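PDB 2NO4: (S)-2-haloacid dehalogenase 4A, which catalyses the hydrolytic dehalogenation of short-chain (S)-2-haloalkanoic acids to (R)-2-hydroxyalkanoic acids, inverting the configuration at the carbon that loses the halogen. Local coordinates for residues G121-I126 with D172-N177; C17-Y22 with E115-A120; E133-A138 with D149-A154; W189-A194 with F199-I204. All blocks are in the same frame, centred on the assembly; numbering follows the deposited sequence. Where two conformers were deposited one is given.

Overall arrangement
The four contacts show how a Rossmann-like HAD core is built: one parallel sheet, with strand order 150-153, 123-128, 16-19, 181-185, 200-204 and 220-222, carries helices that each contact joins to it. Contact 2 closes first along the chain; contact 1 follows and encloses contact 3 in its sequence span, and contact 4 comes last. Contacts 1 and 2 have centres about 10 Å apart and share the backbone pairing of neighbouring strands 123-128 and 16-19; strand 150-153 of contact 3 flanks 123-128 on its other side. Contacts 3 and 4, with centres about 19 Å apart, do not touch. D20 of contact 2 and D190 of contact 4 meet at the active site.

Contact 1 of 4, residues G121-I126 with D172-N177; sequences GYIVAI and DRLGVN
L174, in the last turn of helix 164-174, reaches toward strand 123-128 and divides its tip between I123 and A125. From CB the chain passes to CG, which lies anti to the carbonyl carbon (chi1 -62°), and there it forks. The CD1 branch comes to the methyl of A125, with L174 CD1 3.8 Å from A125 CB. The other branch serves both strand residues: L174 CD2 is 4.0 Å from I123 CG2, and it stands at the same separation from A125 CB. Here L174 and I123 slide past one another in opposite directions instead of meeting end on. Alternation along a beta-strand puts I123 and A125 on one face of the parallel sheet, while V124 and I126 point away from this helix; V124 packs on helix 110-119, so the strand is sandwiched between helices in the alpha/beta/alpha manner of the Rossmann-like HAD fold. The helix ends with L174; G175 follows with positive phi (66°), and V176 also points toward the strand. V176 and I123 meet tip to tip, V176 CG1 lying 4.2 Å from I123 CD1. L174 also touches V18 of the adjacent strand and S150 and L152 of strand 150-153.

Contact 2 of 4, residues C17-Y22 with E115-A120; sequences CVFDAY and EKLKSA. With SO4 (sulfate ion), chain H; SO4 (sulfate ion), chain M.
Sulfate oxygen O1 (chain H) is gripped by two successive backbone N-H groups, those of A21 and Y22, which follow the nucleophile D20. The bond from Y22 N to O1 is 2.9 Å long and nearly straight (170°); that from A21 N to O1 measures 3.0 Å and is more bent (139°). The Y22 ring has sulfate O2 at its edge, near the ring plane. K161, S128 and N129 also bind this ion, which probably came from the crystallisation liquor. D20 stands beside it, joined to K161 by a salt bridge and to T24 by a hydrogen bond.

At the other end of the segment the contact with helix 110-119 is wholly apolar and buried, and it rests on one methyl, CD1 of L117. F19 and L117 cross obliquely. With F19 CG anti to its carbonyl carbon (chi1 -76°), the ring turns its edge to L117, whose CD1 lies in the ring plane, 3.6 Å from F19 CZ. The same methyl is 4.1 Å from C17 SG. C17 and F19 are two apart on the strand and both point toward the helix; L232 of helix 228-232 touches C17 and L117. Helix 110-119 thus packs on the strand whose C-terminal end carries the nucleophile, the hallmark of the HAD active site; A21 and Y22 bind the haloacid, probably through the N-H groups that hold the sulfate here.

Contact 3 of 4, residues E133-A138 with D149-A154; sequences EMLQAA and DSCLSA. With SO4 (sulfate ion), chain I.
This is a small, largely apolar helix-on-sheet contact within a beta-alpha-beta unit: strand 123-128 leads into helix 132-141, and the chain returns as strand 150-153 at one margin of the parallel Rossmann-like sheet. Two successive helix residues, L135 and Q136, both approach a single strand side chain, C151. Both L135 and C151 point toward the opposing segment, whereas the first part of Q136 runs across and its amide end comes nearer. Alternation on the strand turns L152 the other way, to L174 of helix 164-174, so the margin strand has a helix on each face. L135 also packs on I126 of the neighbouring strand and on two haloacid-binding residues, A21 and S128. At the start of the segment E133 N donates to sulfate O4 (chain I), a 2.8 Å bond close to straight at 166°; N131 binds the same ion, and the carboxylate of E133 forms a salt bridge with K102. On the strand, the CB-SG bond of C151 points SG away from its own backbone N (chi1 -177°) and toward the helix. There C151 SG lies 3.3 Å from L135 CD1, a tight approach by a leucine whose chi1 (-139°) is strained off the staggered values; Q136 OE1 is more distant, 4.2 Å from C151 SG.

Contact 4 of 4, residues W189-A194 with F199-I204; sequences WDLGGA and FNTVRI
L191 and A194, one helical turn apart, carry helix 188-197 against strand 200-204, the second half of the beta-alpha-beta unit that starts with strand 181-185 of the HAD core. The two short axes run almost antiparallel, at 169°, and approach within 8.5 Å.

Apolar packing makes up most of the buried contact. L191 crosses R203 at about a right angle, its CD1 methyl lying against the aliphatic part of the arginine, 3.5 Å from R203 CB. R203 is laid out straight from CG to NE, and its CG and CD also line the methyl. A194 CB meets two partners, 3.9 Å from F199 CD2 and equally far from T201 CG2.

Distinct from these pairs is a van der Waals contact of methyl with carbonyl: the second branch of L191 goes to the backbone, with L191 CD2 3.4 Å from V202 O.

Polar links are few. Where the helix gives way to the strand, F199 N donates to A194 O over 3.0 Å, from 27° outside the carbonyl plane. D190 meanwhile turns from the strand to the active site, where it forms a salt bridge with K161 and hydrogen bonds with Y167 and S185, close to the nucleophile D20.

A water bridges T201 and L191. T201 holds OG1 between its backbone N and carbonyl carbon (chi1 51°), 2.8 Å from the water, which appears to donate to L191 O at the same distance.

Contact 1 of 4, residues G121-I126 with D172-N177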
loop_
_atom_site.group_PDB
_atom_site.type_symbol
_atom_site.label_atom_id
_atom_site.label_comp_id
_atom_site.label_asym_id
_atom_site.label_seq_id
_atom_site.Cartn_x
_atom_site.Cartn_y
_atom_site.Cartn_z
ATOM N N GLY B 121 -3.047 30.011 20.309
ATOM C CA GLY B 121 -4.163 29.376 21.014
ATOM C C GLY B 121 -4.863 28.156 20.386
ATOM O O GLY B 121 -5.937 27.765 20.843
ATOM N N TYR B 122 -4.273 27.546 19.352
ATOM C CA TYR B 122 -4.784 26.270 18.828
ATOM C C TYR B 122 -4.490 25.105 19.743
ATOM O O TYR B 122 -3.482 25.090 20.429
ATOM C CB TYR B 122 -4.138 25.932 17.481
ATOM C CG TYR B 122 -4.545 26.826 16.362
ATOM C CD1 TYR B 122 -3.698 27.857 15.913
ATOM C CD2 TYR B 122 -5.783 26.667 15.753
ATOM C CE1 TYR B 122 -4.076 28.661 14.845
ATOM C CE2 TYR B 122 -6.185 27.482 14.708
ATOM C CZ TYR B 122 -5.329 28.469 14.257
ATOM O OH TYR B 122 -5.757 29.256 13.214
ATOM N N ILE B 123 -5.356 24.103 19.723
ATOM C CA ILE B 123 -4.964 22.781 20.185
ATOM C C ILE B 123 -4.015 22.259 19.105
ATOM O O ILE B 123 -4.341 22.301 17.913
ATOM C CB ILE B 123 -6.175 21.831 20.387
ATOM C CG1 ILE B 123 -7.202 22.426 21.380
ATOM C CG2 ILE B 123 -5.701 20.420 20.860
ATOM C CD1 ILE B 123 -8.641 21.914 21.138
ATOM N N VAL B 124 -2.833 21.822 19.524
ATOM C CA VAL B 124 -1.829 21.287 18.634
ATOM C C VAL B 124 -1.640 19.828 19.018
ATOM O O VAL B 124 -1.195 19.511 20.128
ATOM C CB VAL B 124 -0.489 22.081 18.709
ATOM C CG1 VAL B 124 0.561 21.468 17.719
ATOM C CG2 VAL B 124 -0.721 23.594 18.438
ATOM N N ALA B 125 -2.011 18.927 18.109
ATOM C CA ALA B 125 -1.974 17.490 18.412
ATOM C C ALA B 125 -1.323 16.721 17.251
ATOM O O ALA B 125 -1.293 17.206 16.108
ATOM C CB ALA B 125 -3.422 16.962 18.693
ATOM N N ILE B 126 -0.769 15.558 17.560
ATOM C CA ILE B 126 -0.352 14.601 16.529
ATOM C C ILE B 126 -1.430 13.480 16.451
ATOM O O ILE B 126 -2.004 13.076 17.484
ATOM C CB ILE B 126 1.067 14.036 16.832
ATOM C CG1 ILE B 126 2.136 15.091 16.499
ATOM C CG2 ILE B 126 1.348 12.691 16.060
ATOM C CD1 ILE B 126 3.528 14.715 16.927
ATOM N N ASP B 172 -13.124 12.718 18.948
ATOM C CA ASP B 172 -13.519 12.245 20.287
ATOM C C ASP B 172 -12.552 12.663 21.393
ATOM O O ASP B 172 -12.974 13.257 22.397
ATOM C CB ASP B 172 -13.754 10.722 20.321
ATOM C CG ASP B 172 -14.893 10.274 19.414
ATOM O OD1 ASP B 172 -15.685 11.093 18.904
ATOM O OD2 ASP B 172 -14.993 9.068 19.177
ATOM N N ARG B 173 -11.272 12.352 21.241
ATOM C CA ARG B 173 -10.314 12.689 22.284
ATOM C C ARG B 173 -10.101 14.195 22.442
ATOM O O ARG B 173 -9.887 14.684 23.552
ATOM C CB ARG B 173 -8.980 12.008 22.048
ATOM C CG ARG B 173 -9.022 10.531 22.336
ATOM C CD ARG B 173 -9.384 10.253 23.816
ATOM N NE ARG B 173 -8.564 9.146 24.278
ATOM C CZ ARG B 173 -7.316 9.278 24.727
ATOM N NH1 ARG B 173 -6.741 10.493 24.841
ATOM N NH2 ARG B 173 -6.659 8.192 25.087
ATOM N N LEU B 174 -10.127 14.925 21.327
ATOM C CA LEU B 174 -9.833 16.360 21.376
ATOM C C LEU B 174 -11.037 17.248 21.644
ATOM O O LEU B 174 -10.873 18.457 21.832
ATOM C CB LEU B 174 -9.084 16.831 20.117
ATOM C CG LEU B 174 -7.699 16.170 19.912
ATOM C CD1 LEU B 174 -7.171 16.525 18.525
ATOM C CD2 LEU B 174 -6.698 16.562 21.014
ATOM N N GLY B 175 -12.231 16.653 21.645
ATOM C CA GLY B 175 -13.487 17.380 21.895
ATOM C C GLY B 175 -13.811 18.374 20.805
ATOM O O GLY B 175 -14.271 19.484 21.081
ATOM N N VAL B 176 -13.522 18.005 19.556
ATOM C CA VAL B 176 -13.786 18.881 18.417
ATOM C C VAL B 176 -14.628 18.177 17.347
ATOM O O VAL B 176 -14.627 16.938 17.240
ATOM C CB VAL B 176 -12.447 19.441 17.760
ATOM C CG1 VAL B 176 -11.675 20.353 18.717
ATOM C CG2 VAL B 176 -11.521 18.275 17.326
ATOM N N ASN B 177 -15.335 18.975 16.549
ATOM C CA ASN B 177 -15.972 18.474 15.350
ATOM C C ASN B 177 -14.987 18.442 14.189
ATOM O O ASN B 177 -14.049 19.229 14.180
ATOM C CB ASN B 177 -17.138 19.367 14.969
ATOM C CG ASN B 177 -18.183 19.419 16.046
ATOM O OD1 ASN B 177 -18.440 18.418 16.728
ATOM N ND2 ASN B 177 -18.788 20.597 16.221
#

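Contact 2 of 4, residues C17-Y22 with E115-A120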
loop_
_atom_site.group_PDB
_atom_site.type_symbol
_atom_site.label_atom_id
_atom_site.label_comp_id
_atom_site.label_asym_id
_atom_site.label_seq_id
_atom_site.Cartn_x
_atom_site.Cartn_y
_atom_site.Cartn_z
ATOM N N CYS B 17 -5.130 22.082 15.292
ATOM C CA CYS B 17 -4.212 21.707 14.215
ATOM C C CYS B 17 -3.720 20.342 14.552
ATOM O O CYS B 17 -3.072 20.141 15.568
ATOM C CB CYS B 17 -3.033 22.687 14.100
ATOM S SG CYS B 17 -3.590 24.355 13.582
ATOM N N VAL B 18 -4.097 19.379 13.710
ATOM C CA VAL B 18 -3.756 17.992 13.932
ATOM C C VAL B 18 -2.769 17.566 12.842
ATOM O O VAL B 18 -3.037 17.735 11.627
ATOM C CB VAL B 18 -5.032 17.084 13.942
ATOM C CG1 VAL B 18 -4.613 15.646 14.154
ATOM C CG2 VAL B 18 -6.002 17.534 15.066
ATOM N N PHE B 19 -1.628 17.060 13.304
ATOM C CA PHE B 19 -0.486 16.747 12.489
ATOM C C PHE B 19 -0.221 15.245 12.340
ATOM O O PHE B 19 -0.188 14.516 13.309
ATOM C CB PHE B 19 0.780 17.374 13.126
ATOM C CG PHE B 19 0.870 18.848 12.911
ATOM C CD1 PHE B 19 0.270 19.752 13.815
ATOM C CD2 PHE B 19 1.484 19.348 11.775
ATOM C CE1 PHE B 19 0.321 21.120 13.581
ATOM C CE2 PHE B 19 1.546 20.749 11.537
ATOM C CZ PHE B 19 0.964 21.614 12.458
ATOM N N ASP B 20 0.008 14.826 11.102
ATOM C CA ASP B 20 0.712 13.584 10.812
ATOM C C ASP B 20 2.133 13.653 11.371
ATOM O O ASP B 20 2.708 14.742 11.504
ATOM C CB ASP B 20 0.704 13.381 9.283
ATOM C CG ASP B 20 1.488 12.180 8.851
ATOM O OD1 ASP B 20 0.951 11.079 9.024
ATOM O OD2 ASP B 20 2.620 12.342 8.326
ATOM N N ALA B 21 2.688 12.516 11.785
ATOM C CA ALA B 21 4.067 12.503 12.282
ATOM C C ALA B 21 5.095 12.082 11.218
ATOM O O ALA B 21 5.912 12.903 10.794
ATOM C CB ALA B 21 4.182 11.645 13.527
ATOM N N TYR B 22 5.024 10.824 10.773
ATOM C CA TYR B 22 6.070 10.211 9.954
ATOM C C TYR B 22 5.932 10.678 8.507
ATOM O O TYR B 22 5.004 10.265 7.796
ATOM C CB TYR B 22 6.006 8.666 10.055
ATOM C CG TYR B 22 6.413 8.220 11.446
ATOM C CD1 TYR B 22 7.769 8.233 11.825
ATOM C CD2 TYR B 22 5.448 7.870 12.407
ATOM C CE1 TYR B 22 8.179 7.849 13.118
ATOM C CE2 TYR B 22 5.831 7.507 13.703
ATOM C CZ TYR B 22 7.189 7.510 14.064
ATOM O OH TYR B 22 7.583 7.135 15.340
ATOM N N GLU B 115 5.287 25.685 17.893
ATOM C CA GLU B 115 5.271 26.731 18.923
ATOM C C GLU B 115 4.449 27.963 18.523
ATOM O O GLU B 115 3.639 28.420 19.281
ATOM C CB GLU B 115 6.679 27.130 19.385
ATOM C CG GLU B 115 6.698 28.218 20.511
ATOM C CD GLU B 115 5.667 27.966 21.641
ATOM O OE1 GLU B 115 5.807 26.971 22.385
ATOM O OE2 GLU B 115 4.711 28.776 21.786
ATOM N N LYS B 116 4.592 28.448 17.299
ATOM C CA LYS B 116 3.789 29.614 16.834
ATOM C C LYS B 116 2.294 29.293 16.898
ATOM O O LYS B 116 1.482 30.098 17.381
ATOM C CB LYS B 116 4.175 30.036 15.406
ATOM C CG LYS B 116 5.609 30.582 15.212
ATOM C CD LYS B 116 5.786 31.084 13.750
ATOM C CE LYS B 116 7.215 31.459 13.360
ATOM N NZ LYS B 116 7.666 32.543 14.259
ATOM N N LEU B 117 1.930 28.095 16.427
ATOM C CA LEU B 117 0.533 27.658 16.454
ATOM C C LEU B 117 0.010 27.517 17.874
ATOM O O LEU B 117 -1.128 27.874 18.153
ATOM C CB LEU B 117 0.362 26.324 15.696
ATOM C CG LEU B 117 0.549 26.426 14.181
ATOM C CD1 LEU B 117 0.429 25.038 13.503
ATOM C CD2 LEU B 117 -0.439 27.419 13.567
ATOM N N LYS B 118 0.828 26.977 18.767
ATOM C CA LYS B 118 0.404 26.841 20.162
ATOM C C LYS B 118 0.227 28.243 20.808
ATOM O O LYS B 118 -0.696 28.443 21.609
ATOM C CB LYS B 118 1.417 26.000 20.913
ATOM C CG LYS B 118 0.847 25.060 21.961
ATOM C CD LYS B 118 2.021 24.266 22.577
ATOM C CE LYS B 118 1.999 24.287 24.103
ATOM N NZ LYS B 118 1.381 23.061 24.687
ATOM N N SER B 119 1.064 29.205 20.395
ATOM C CA SER B 119 0.991 30.611 20.849
ATOM C C SER B 119 -0.269 31.299 20.338
ATOM O O SER B 119 -0.802 32.178 21.008
ATOM C CB SER B 119 2.253 31.420 20.434
ATOM O OG SER B 119 2.135 32.047 19.127
ATOM N N ALA B 120 -0.740 30.922 19.154
ATOM C CA ALA B 120 -1.992 31.468 18.628
ATOM C C ALA B 120 -3.245 30.863 19.303
ATOM O O ALA B 120 -4.372 31.181 18.919
ATOM C CB ALA B 120 -2.047 31.328 17.103
HETATM S S SO4 H . 1.941 8.533 10.561
HETATM O O1 SO4 H . 2.505 9.506 11.468
HETATM O O2 SO4 H . 2.597 7.237 10.696
HETATM O O3 SO4 H . 0.508 8.417 10.703
HETATM O O4 SO4 H . 2.251 9.062 9.235
HETATM S S SO4 M . 11.326 33.319 12.018
HETATM O O1 SO4 M . 11.770 34.362 11.088
HETATM O O2 SO4 M . 10.023 33.680 12.591
HETATM O O3 SO4 M . 11.435 32.050 11.285
HETATM O O4 SO4 M . 12.204 33.156 13.163
#

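Contact 3 of 4, residues E133-A138 with D149-A154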
loop_
_atom_site.group_PDB
_atom_site.type_symbol
_atom_site.label_atom_id
_atom_site.label_comp_id
_atom_site.label_asym_id
_atom_site.label_seq_id
_atom_site.Cartn_x
_atom_site.Cartn_y
_atom_site.Cartn_z
ATOM N N GLU B 133 5.361 4.136 22.157
ATOM C CA GLU B 133 6.773 3.957 22.462
ATOM C C GLU B 133 7.737 4.500 21.389
ATOM O O GLU B 133 8.666 5.258 21.714
ATOM C CB GLU B 133 7.137 2.505 22.773
ATOM C CG GLU B 133 8.571 2.440 23.304
ATOM C CD GLU B 133 9.084 1.048 23.496
ATOM O OE1 GLU B 133 10.334 0.865 23.420
ATOM O OE2 GLU B 133 8.243 0.133 23.728
ATOM N N MET B 134 7.541 4.101 20.122
ATOM C CA MET B 134 8.395 4.614 19.047
ATOM C C MET B 134 8.205 6.135 18.824
ATOM O O MET B 134 9.175 6.864 18.618
ATOM C CB MET B 134 8.194 3.801 17.748
ATOM C CG MET B 134 6.904 4.083 16.987
ATOM S SD MET B 134 6.729 3.011 15.557
ATOM C CE MET B 134 7.865 3.861 14.395
ATOM N N LEU B 135 6.968 6.606 18.902
ATOM C CA LEU B 135 6.660 7.988 18.572
ATOM C C LEU B 135 7.175 8.937 19.669
ATOM O O LEU B 135 7.754 9.988 19.367
ATOM C CB LEU B 135 5.161 8.182 18.419
ATOM C CG LEU B 135 4.628 9.067 17.284
ATOM C CD1 LEU B 135 3.217 9.448 17.677
ATOM C CD2 LEU B 135 5.449 10.316 16.958
ATOM N N GLN B 136 6.941 8.565 20.928
ATOM C CA GLN B 136 7.429 9.345 22.072
ATOM C C GLN B 136 8.944 9.520 22.083
ATOM O O GLN B 136 9.448 10.642 22.305
ATOM C CB GLN B 136 6.912 8.764 23.406
ATOM C CG GLN B 136 5.521 9.276 23.781
ATOM C CD GLN B 136 5.471 10.822 23.852
ATOM O OE1 GLN B 136 4.742 11.477 23.094
ATOM N NE2 GLN B 136 6.281 11.397 24.745
ATOM N N ALA B 137 9.669 8.436 21.813
ATOM C CA ALA B 137 11.121 8.502 21.660
ATOM C C ALA B 137 11.550 9.547 20.608
ATOM O O ALA B 137 12.443 10.369 20.863
ATOM C CB ALA B 137 11.713 7.115 21.323
ATOM N N ALA B 138 10.924 9.487 19.422
ATOM C CA ALA B 138 11.243 10.443 18.328
ATOM C C ALA B 138 10.881 11.872 18.720
ATOM O O ALA B 138 11.658 12.807 18.470
ATOM C CB ALA B 138 10.548 10.042 17.021
ATOM N N ASP B 149 -0.039 19.560 22.570
ATOM C CA ASP B 149 -1.083 19.337 23.554
ATOM C C ASP B 149 -1.409 17.862 23.733
ATOM O O ASP B 149 -1.758 17.420 24.827
ATOM C CB ASP B 149 -2.354 20.113 23.175
ATOM C CG ASP B 149 -2.156 21.615 23.264
ATOM O OD1 ASP B 149 -1.698 22.071 24.346
ATOM O OD2 ASP B 149 -2.416 22.340 22.264
ATOM N N SER B 150 -1.301 17.094 22.656
ATOM C CA SER B 150 -1.806 15.737 22.647
ATOM C C SER B 150 -1.151 14.936 21.511
ATOM O O SER B 150 -0.792 15.473 20.464
ATOM C CB SER B 150 -3.336 15.758 22.520
ATOM O OG SER B 150 -3.868 14.473 22.248
ATOM N N CYS B 151 -0.967 13.648 21.757
ATOM C CA CYS B 151 -0.392 12.764 20.773
ATOM C C CYS B 151 -1.280 11.535 20.752
ATOM O O CYS B 151 -1.326 10.747 21.721
ATOM C CB CYS B 151 1.052 12.434 21.150
ATOM S SG CYS B 151 1.913 11.383 19.945
ATOM N N LEU B 152 -1.995 11.385 19.639
ATOM C CA LEU B 152 -2.968 10.303 19.452
ATOM C C LEU B 152 -2.420 9.223 18.505
ATOM O O LEU B 152 -1.816 9.527 17.472
ATOM C CB LEU B 152 -4.289 10.889 18.985
ATOM C CG LEU B 152 -4.832 11.911 19.994
ATOM C CD1 LEU B 152 -6.042 12.619 19.453
ATOM C CD2 LEU B 152 -5.154 11.228 21.335
ATOM N N SER B 153 -2.609 7.962 18.890
ATOM C CA SER B 153 -2.014 6.835 18.184
ATOM C C SER B 153 -3.059 5.872 17.609
ATOM O O SER B 153 -4.101 5.631 18.248
ATOM C CB SER B 153 -1.077 6.080 19.110
ATOM O OG SER B 153 -0.563 4.947 18.426
ATOM N N ALA B 154 -2.768 5.308 16.429
ATOM C CA ALA B 154 -3.563 4.192 15.846
ATOM C C ALA B 154 -3.626 2.990 16.796
ATOM O O ALA B 154 -4.571 2.198 16.754
ATOM C CB ALA B 154 -2.945 3.727 14.523
HETATM S S SO4 I . 3.337 1.134 23.424
HETATM O O1 SO4 I . 4.181 1.401 24.594
HETATM O O2 SO4 I . 3.229 -0.333 23.262
HETATM O O3 SO4 I . 2.003 1.722 23.677
HETATM O O4 SO4 I . 3.985 1.730 22.237
#

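Contact 4 of 4, residues W189-A194 with F199-I204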
loop_
_atom_site.group_PDB
_atom_site.type_symbol
_atom_site.label_atom_id
_atom_site.label_comp_id
_atom_site.label_asym_id
_atom_site.label_seq_id
_atom_site.Cartn_x
_atom_site.Cartn_y
_atom_site.Cartn_z
ATOM N N TRP B 189 -2.391 9.817 0.863
ATOM C CA TRP B 189 -3.417 8.845 1.264
ATOM C C TRP B 189 -4.086 9.272 2.618
ATOM O O TRP B 189 -5.257 9.047 2.844
ATOM C CB TRP B 189 -2.799 7.405 1.347
ATOM C CG TRP B 189 -1.517 7.327 2.100
ATOM C CD1 TRP B 189 -0.265 7.397 1.565
ATOM C CD2 TRP B 189 -1.336 7.245 3.537
ATOM N NE1 TRP B 189 0.680 7.359 2.552
ATOM C CE2 TRP B 189 0.063 7.262 3.774
ATOM C CE3 TRP B 189 -2.218 7.150 4.640
ATOM C CZ2 TRP B 189 0.632 7.212 5.076
ATOM C CZ3 TRP B 189 -1.639 7.097 5.967
ATOM C CH2 TRP B 189 -0.235 7.119 6.152
ATOM N N ASP B 190 -3.298 9.892 3.475
ATOM C CA ASP B 190 -3.698 10.365 4.787
ATOM C C ASP B 190 -4.566 11.618 4.617
ATOM O O ASP B 190 -5.610 11.741 5.265
ATOM C CB ASP B 190 -2.425 10.655 5.593
ATOM C CG ASP B 190 -2.689 10.965 7.077
ATOM O OD1 ASP B 190 -3.781 10.633 7.614
ATOM O OD2 ASP B 190 -1.750 11.550 7.698
ATOM N N LEU B 191 -4.156 12.530 3.740
ATOM C CA LEU B 191 -5.013 13.672 3.338
ATOM C C LEU B 191 -6.329 13.194 2.679
ATOM O O LEU B 191 -7.364 13.785 2.894
ATOM C CB LEU B 191 -4.268 14.664 2.428
ATOM C CG LEU B 191 -3.005 15.247 3.093
ATOM C CD1 LEU B 191 -1.996 15.603 2.013
ATOM C CD2 LEU B 191 -3.342 16.432 4.005
ATOM N N GLY B 192 -6.259 12.156 1.855
ATOM C CA GLY B 192 -7.450 11.582 1.240
ATOM C C GLY B 192 -8.425 11.084 2.288
ATOM O O GLY B 192 -9.586 11.450 2.248
ATOM N N GLY B 193 -7.929 10.293 3.251
ATOM C CA GLY B 193 -8.751 9.786 4.339
ATOM C C GLY B 193 -9.323 10.864 5.249
ATOM O O GLY B 193 -10.524 10.841 5.548
ATOM N N ALA B 194 -8.461 11.797 5.681
ATOM C CA ALA B 194 -8.837 12.916 6.538
ATOM C C ALA B 194 -9.838 13.853 5.869
ATOM O O ALA B 194 -10.780 14.333 6.513
ATOM C CB ALA B 194 -7.552 13.716 6.946
ATOM N N PHE B 199 -12.134 16.600 7.857
ATOM C CA PHE B 199 -11.161 17.608 8.353
ATOM C C PHE B 199 -10.821 18.575 7.234
ATOM O O PHE B 199 -10.938 18.211 6.089
ATOM C CB PHE B 199 -9.848 16.978 8.779
ATOM C CG PHE B 199 -9.919 16.154 10.035
ATOM C CD1 PHE B 199 -10.957 16.309 10.959
ATOM C CD2 PHE B 199 -8.911 15.226 10.299
ATOM C CE1 PHE B 199 -10.987 15.534 12.167
ATOM C CE2 PHE B 199 -8.916 14.446 11.481
ATOM C CZ PHE B 199 -9.961 14.622 12.430
ATOM N N ASN B 200 -10.404 19.802 7.584
ATOM C CA ASN B 200 -9.852 20.763 6.610
ATOM C C ASN B 200 -8.393 20.397 6.346
ATOM O O ASN B 200 -7.554 20.477 7.247
ATOM C CB ASN B 200 -9.976 22.208 7.132
ATOM C CG ASN B 200 -11.424 22.578 7.451
ATOM O OD1 ASN B 200 -12.224 22.796 6.544
ATOM N ND2 ASN B 200 -11.770 22.613 8.741
ATOM N N THR B 201 -8.085 19.994 5.116
ATOM C CA THR B 201 -6.785 19.382 4.842
ATOM C C THR B 201 -5.770 20.327 4.218
ATOM O O THR B 201 -6.080 21.094 3.312
ATOM C CB THR B 201 -6.935 18.103 3.979
ATOM O OG1 THR B 201 -7.730 18.421 2.837
ATOM C CG2 THR B 201 -7.639 17.027 4.803
ATOM N N VAL B 202 -4.553 20.239 4.718
ATOM C CA VAL B 202 -3.435 21.006 4.192
ATOM C C VAL B 202 -2.278 20.062 3.933
ATOM O O VAL B 202 -1.776 19.385 4.851
ATOM C CB VAL B 202 -2.996 22.094 5.170
ATOM C CG1 VAL B 202 -1.706 22.820 4.637
ATOM C CG2 VAL B 202 -4.168 23.050 5.453
ATOM N N ARG B 203 -1.904 19.977 2.666
ATOM C CA ARG B 203 -0.736 19.192 2.268
ATOM C C ARG B 203 0.574 19.998 2.397
ATOM O O ARG B 203 0.651 21.139 1.940
ATOM C CB ARG B 203 -0.895 18.741 0.818
ATOM C CG ARG B 203 0.351 18.032 0.363
ATOM C CD ARG B 203 0.102 17.062 -0.663
ATOM N NE ARG B 203 1.291 16.245 -0.892
ATOM C CZ ARG B 203 1.396 15.391 -1.899
ATOM N NH1 ARG B 203 0.403 15.265 -2.765
ATOM N NH2 ARG B 203 2.512 14.696 -2.067
ATOM N N ILE B 204 1.576 19.399 3.044
ATOM C CA ILE B 204 2.971 19.852 2.933
ATOM C C ILE B 204 3.596 19.056 1.781
ATOM O O ILE B 204 3.834 17.856 1.917
ATOM C CB ILE B 204 3.789 19.661 4.224
ATOM C CG1 ILE B 204 2.978 20.057 5.477
ATOM C CG2 ILE B 204 5.119 20.453 4.160
ATOM C CD1 ILE B 204 2.560 21.510 5.537
HETATM O O HOH W 1 -7.976 16.061 1.373
#